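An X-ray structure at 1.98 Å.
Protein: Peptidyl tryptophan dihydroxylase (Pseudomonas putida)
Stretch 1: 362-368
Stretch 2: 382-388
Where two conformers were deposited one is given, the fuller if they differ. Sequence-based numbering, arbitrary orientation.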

# COMPACT_ATOMS: atom_id res chain seq x y z
N ARG A 362 -6.15 -27.11 5.84
CA ARG A 362 -7.37 -26.42 5.44
C ARG A 362 -7.21 -24.93 5.72
O ARG A 362 -6.97 -24.53 6.86
CB ARG A 362 -8.56 -27.01 6.21
CG ARG A 362 -9.90 -26.90 5.50
CD ARG A 362 -10.99 -27.62 6.30
NE ARG A 362 -10.48 -28.88 6.83
CZ ARG A 362 -10.39 -29.18 8.12
NH1 ARG A 362 -10.78 -28.33 9.05
NH2 ARG A 362 -9.89 -30.36 8.47
N ARG A 363 -7.33 -24.11 4.69
CA ARG A 363 -7.03 -22.69 4.77
C ARG A 363 -8.06 -21.93 3.97
O ARG A 363 -8.75 -22.51 3.13
CB ARG A 363 -5.62 -22.37 4.24
CG ARG A 363 -4.48 -23.05 5.00
CD ARG A 363 -4.30 -22.46 6.39
NE ARG A 363 -3.04 -22.90 7.00
CZ ARG A 363 -1.89 -22.22 6.87
NH1 ARG A 363 -1.87 -21.11 6.15
NH2 ARG A 363 -0.78 -22.66 7.45
N PRO A 364 -8.20 -20.61 4.20
CA PRO A 364 -9.11 -19.80 3.38
C PRO A 364 -8.67 -19.71 1.92
O PRO A 364 -7.49 -19.56 1.61
CB PRO A 364 -9.03 -18.41 4.04
CG PRO A 364 -8.54 -18.66 5.43
CD PRO A 364 -7.64 -19.86 5.34
N VAL A 365 -9.66 -19.76 1.02
CA VAL A 365 -9.47 -19.64 -0.43
C VAL A 365 -10.57 -18.75 -0.99
O VAL A 365 -11.60 -18.53 -0.35
CB VAL A 365 -9.50 -21.01 -1.14
CG1 VAL A 365 -8.44 -21.93 -0.58
CG2 VAL A 365 -10.87 -21.66 -0.98
N LEU A 366 -10.35 -18.24 -2.21
CA LEU A 366 -11.35 -17.47 -2.95
C LEU A 366 -12.01 -18.34 -4.01
O LEU A 366 -11.32 -18.90 -4.86
CB LEU A 366 -10.72 -16.26 -3.63
CG LEU A 366 -10.73 -14.92 -2.90
CD1 LEU A 366 -10.38 -15.14 -1.44
CD2 LEU A 366 -9.79 -13.91 -3.55
N ARG A 367 -13.34 -18.45 -3.96
CA ARG A 367 -14.09 -19.16 -5.00
C ARG A 367 -15.39 -18.41 -5.25
O ARG A 367 -16.15 -18.15 -4.31
CB ARG A 367 -14.39 -20.61 -4.60
CG ARG A 367 -15.19 -21.39 -5.67
CD ARG A 367 -15.37 -22.88 -5.32
NE ARG A 367 -15.91 -23.66 -6.44
CZ ARG A 367 -16.24 -24.95 -6.37
NH1 ARG A 367 -16.07 -25.62 -5.24
NH2 ARG A 367 -16.73 -25.58 -7.44
N ASP A 368 -15.64 -18.06 -6.52
CA ASP A 368 -16.91 -17.46 -6.96
C ASP A 368 -17.28 -16.22 -6.15
O ASP A 368 -18.44 -15.99 -5.80
CB ASP A 368 -18.03 -18.51 -6.93
CG ASP A 368 -17.82 -19.64 -7.95
OD1 ASP A 368 -17.30 -19.34 -9.05
OD2 ASP A 368 -18.15 -20.82 -7.66
N GLN A 382 4.96 -20.09 0.01
CA GLN A 382 3.55 -19.71 0.11
C GLN A 382 3.03 -20.06 1.50
O GLN A 382 2.37 -21.10 1.68
CB GLN A 382 2.73 -20.39 -0.98
CG GLN A 382 3.46 -20.53 -2.32
CD GLN A 382 3.11 -19.40 -3.27
OE1 GLN A 382 2.19 -18.63 -3.03
NE2 GLN A 382 3.86 -19.30 -4.37
N PRO A 383 3.31 -19.23 2.51
CA PRO A 383 2.78 -19.50 3.86
C PRO A 383 1.26 -19.57 3.91
O PRO A 383 0.71 -20.14 4.86
CB PRO A 383 3.30 -18.32 4.69
CG PRO A 383 4.19 -17.53 3.81
CD PRO A 383 3.89 -17.88 2.40
N LEU A 384 0.56 -18.99 2.94
CA LEU A 384 -0.90 -18.95 2.95
C LEU A 384 -1.50 -20.07 2.12
O LEU A 384 -2.72 -20.24 2.10
CB LEU A 384 -1.39 -17.58 2.46
CG LEU A 384 -0.94 -16.38 3.33
CD1 LEU A 384 -1.74 -15.11 3.05
CD2 LEU A 384 -0.97 -16.69 4.82
N GLY A 385 -0.67 -20.85 1.44
CA GLY A 385 -1.10 -22.06 0.78
C GLY A 385 -1.39 -21.84 -0.69
O GLY A 385 -1.76 -20.75 -1.13
N VAL A 386 -1.21 -22.90 -1.47
CA VAL A 386 -1.56 -22.95 -2.88
C VAL A 386 -2.72 -23.93 -3.01
O VAL A 386 -2.61 -25.10 -2.61
CB VAL A 386 -0.38 -23.40 -3.74
CG1 VAL A 386 -0.76 -23.32 -5.23
CG2 VAL A 386 0.85 -22.57 -3.42
N TRP A 387 -3.84 -23.47 -3.58
CA TRP A 387 -5.00 -24.35 -3.72
C TRP A 387 -4.95 -25.20 -4.99
O TRP A 387 -5.06 -26.43 -4.94
CB TRP A 387 -6.29 -23.51 -3.69
CG TRP A 387 -7.58 -24.29 -3.74
CD1 TRP A 387 -7.77 -25.64 -3.52
CD2 TRP A 387 -8.87 -23.75 -4.03
NE1 TRP A 387 -9.10 -25.95 -3.66
CE2 TRP A 387 -9.80 -24.81 -3.98
CE3 TRP A 387 -9.33 -22.46 -4.34
CZ2 TRP A 387 -11.16 -24.63 -4.22
CZ3 TRP A 387 -10.68 -22.28 -4.58
CH2 TRP A 387 -11.58 -23.36 -4.52
N HIS A 388 -4.80 -24.56 -6.14
CA HIS A 388 -4.85 -25.26 -7.41
C HIS A 388 -3.95 -24.56 -8.41
O HIS A 388 -3.61 -23.39 -8.25
CB HIS A 388 -6.28 -25.35 -7.96
CG HIS A 388 -6.89 -24.02 -8.27
ND1 HIS A 388 -6.88 -23.48 -9.54
CD2 HIS A 388 -7.48 -23.10 -7.48
CE1 HIS A 388 -7.46 -22.29 -9.52
NE2 HIS A 388 -7.83 -22.03 -8.27
O HOH W 1 -3.95 -19.32 5.18
O HOH W 2 1.54 -21.03 7.43
O HOH W 3 -5.16 -19.01 2.75

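A strand and an irregular segment meet here without forming a sheet. Residues 362-367 are extended, whereas the second stretch has no regular helix or strand where it makes contact, opening instead with a type I turn from Gln382 to Gly385 that is closed by a hydrogen bond from Gly385 N to Gln382 O (3.1 Å). The touching parts run 42° apart, and the nearest alpha carbons, Arg363 CA to Gly385 CA at 7.2 Å and Val365 CA to Trp387 CA at 7.3 Å, mark a spacing that side chains and water must fill. No direct backbone-to-backbone hydrogen bond crosses the gap.

The strand's alternation sets the first rule: Arg363, Val365 and Arg367 point their CA-to-CB bonds toward the second stretch, while Pro364 and Leu366 point theirs away. Arg362, which precedes this pattern, is out of reach.

Arg363 is the polar anchor. With chi1 and chi2 both m and chi3 t, its side chain carries the guanidinium to the turn, where NH1 donates a hydrogen bond to Pro383 O (3.0 Å, N-H...O angle 148°). The oxygen lies at the guanidinium edge, near its plane, where the N-H bonds point. Water 2 reinforces the same pairing, accepting from Arg363 NH2 at 2.8 Å and donating to Pro383 O at 2.8 Å, so one carbonyl is reached both directly and through solvent. Water 1 accepts from Arg363 NH1 at 2.9 Å and has a weak link to Leu384 O at 3.4 Å. The chemistry is economical: a charged group with several N-H donors reads the backbone of a turn, not a particular side chain. Gly385 suits the turn's exit, since at its phi/psi of 96/151 a CB would jam against the carbonyl oxygen of Leu384.

Pro364 points its CA-to-CB bond away and has no N-H to donate, but its carbonyl still takes part. Water 3 lies 2.7 Å from Pro364 O and 2.8 Å from Leu384 O, positioned to bridge two backbone acceptors that could not bond to each other directly.

At Val365 the contact becomes apolar. This buried residue, chi1 m, packs against Trp387, the residue with the largest area covered across the contact. Val365 CB comes within 3.5 Å of Trp387 CE3, and Val365 CG2 sits 3.9 Å from the centroid of the six-membered ring of Trp387, only 19° off the ring normal. That places a methyl over the aromatic face in a CH-pi contact, pairing its C-H bonds with the pi cloud.

The next two residues meet the indole at its edge. Leu366 points its CA-to-CB bond away, yet Leu366 O approaches Trp387 CZ3 at 3.5 Å, near the ring plane. Arg367, t at chi1 through chi3, extends past the ring and brings its aliphatic CD within 3.9 Å of Trp387 CH2. Its NE forms a long salt bridge with Asp368 OD2 (3.8 Å), and Asp368 itself makes no contact across the gap.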